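Side-chain contact in putative sensory box/GGDEF family protein (Vibrio parahaemolyticus, PDB 3LID), which is a putative membrane sensor protein, probably a diguanylate cyclase making c-di-GMP from GTP, represented here by its extracellular PDC-fold sensor domain: residues G142-V145 and Y146-P150. Residues are numbered along the deposited sequence; the frame is centred on the assembly and turned at random.
Sequences GELV and YPLSP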
loop_
_atom_site.group_PDB
_atom_site.type_symbol
_atom_site.label_atom_id
_atom_site.label_comp_id
_atom_site.label_asym_id
_atom_site.label_seq_id
_atom_site.Cartn_x
_atom_site.Cartn_y
_atom_site.Cartn_z
ATOM N N GLY A 142 13.334 -14.433 6.237
ATOM C CA GLY A 142 14.106 -13.774 5.231
ATOM C C GLY A 142 13.838 -14.132 3.761
ATOM O O GLY A 142 14.530 -13.617 2.893
ATOM N N GLU A 143 12.935 -15.049 3.479
ATOM C CA GLU A 143 12.668 -15.459 2.117
ATOM C C GLU A 143 11.438 -14.717 1.659
ATOM O O GLU A 143 10.472 -14.631 2.403
ATOM C CB GLU A 143 12.331 -16.954 2.099
ATOM C CG GLU A 143 13.566 -17.760 2.581
ATOM C CD GLU A 143 13.352 -19.302 2.552
ATOM O OE1 GLU A 143 12.332 -19.797 1.970
ATOM O OE2 GLU A 143 14.240 -20.012 3.120
ATOM N N LEU A 144 11.410 -14.324 0.408
ATOM C CA LEU A 144 10.190 -13.654 -0.045
ATOM C C LEU A 144 8.924 -14.525 0.048
ATOM O O LEU A 144 8.931 -15.723 -0.333
ATOM C CB LEU A 144 10.350 -13.188 -1.515
ATOM C CG LEU A 144 11.364 -12.010 -1.650
ATOM C CD1 LEU A 144 11.676 -11.862 -3.168
ATOM C CD2 LEU A 144 10.692 -10.704 -1.159
ATOM N N VAL A 145 7.841 -13.881 0.457
ATOM C CA VAL A 145 6.541 -14.541 0.433
ATOM C C VAL A 145 6.007 -14.465 -0.956
ATOM O O VAL A 145 6.070 -13.385 -1.567
ATOM C CB VAL A 145 5.511 -13.790 1.309
ATOM C CG1 VAL A 145 4.077 -14.425 1.094
ATOM C CG2 VAL A 145 6.006 -13.922 2.820
ATOM N N TYR A 146 5.567 -15.594 -1.503
ATOM C CA TYR A 146 4.888 -15.574 -2.824
ATOM C C TYR A 146 3.504 -16.106 -2.645
ATOM O O TYR A 146 3.312 -17.099 -1.893
ATOM C CB TYR A 146 5.637 -16.493 -3.807
ATOM C CG TYR A 146 6.987 -15.991 -4.216
ATOM C CD1 TYR A 146 7.121 -15.184 -5.363
ATOM C CD2 TYR A 146 8.132 -16.270 -3.470
ATOM C CE1 TYR A 146 8.364 -14.710 -5.781
ATOM C CE2 TYR A 146 9.394 -15.805 -3.893
ATOM C CZ TYR A 146 9.483 -14.970 -5.047
ATOM O OH TYR A 146 10.732 -14.556 -5.430
ATOM N N PRO A 147 2.525 -15.571 -3.393
ATOM C CA PRO A 147 2.763 -14.475 -4.368
ATOM C C PRO A 147 3.254 -13.236 -3.641
ATOM O O PRO A 147 2.880 -12.956 -2.472
ATOM C CB PRO A 147 1.364 -14.148 -4.956
ATOM C CG PRO A 147 0.354 -15.179 -4.366
ATOM C CD PRO A 147 1.099 -16.001 -3.277
ATOM N N LEU A 148 3.997 -12.429 -4.393
ATOM C CA LEU A 148 4.672 -11.281 -3.812
ATOM C C LEU A 148 3.677 -10.355 -3.207
ATOM O O LEU A 148 2.612 -10.093 -3.779
ATOM C CB LEU A 148 5.487 -10.541 -4.862
ATOM C CG LEU A 148 6.573 -11.441 -5.437
ATOM C CD1 LEU A 148 7.381 -10.619 -6.517
ATOM C CD2 LEU A 148 7.586 -11.839 -4.391
ATOM N N SER A 149 4.064 -9.822 -2.070
ATOM C CA SER A 149 3.150 -9.092 -1.183
ATOM C C SER A 149 3.698 -7.759 -0.670
ATOM O O SER A 149 4.330 -7.701 0.417
ATOM C CB SER A 149 2.788 -10.053 -0.025
ATOM O OG SER A 149 2.021 -9.405 0.982
ATOM N N PRO A 150 3.510 -6.652 -1.448
ATOM C CA PRO A 150 4.025 -5.355 -1.034
ATOM C C PRO A 150 3.177 -4.788 0.144
ATOM O O PRO A 150 1.906 -4.759 0.050
ATOM C CB PRO A 150 3.902 -4.440 -2.314
ATOM C CG PRO A 150 2.724 -5.100 -3.076
ATOM C CD PRO A 150 2.773 -6.636 -2.721
HETATM O O HOH W 1 6.371 -10.766 -0.760
#
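The turn from Val145 to Ser149, with a cis peptide bond between Tyr146 and Pro147, joins the short edge strand 143-144 to strand 150-160 in the PDC-fold sensor domain. It illustrates how a tight turn can be bridged by a bound water where no direct hydrogen bond spans it. Val145 O accepts from the water at 2.8 Å, and the same water accepts from Ser149 N, also at 2.8 Å. Val145 O further receives a CA-H...O contact from Leu148 CA at 3.4 Å, with an angle of 150° at the hydrogen, and Leu148 CD2 rests 3.6 Å from Val145 O.

Before the cis bond, the Tyr146 ring folds back along the chain, its CG beside the backbone N (chi1 -69°). Its CE2 reaches Leu144 CB at 3.7 Å, while the hydroxyl OH lies 3.6 Å from the methyl Leu144 CD1. Leu148 CD2 adds a looser apolar contact with Leu144 CB at 4.2 Å.

Backbone hydrogen bonds tie Val145 and Ser149 to Glu138 of strand 131-140, which the connection passes to link the parallel strands 143-144 and 150-160 on its two sides; Leu144 packs on Leu137 of that strand and on Ile213, and Leu148 on Tyr210 and Ile214.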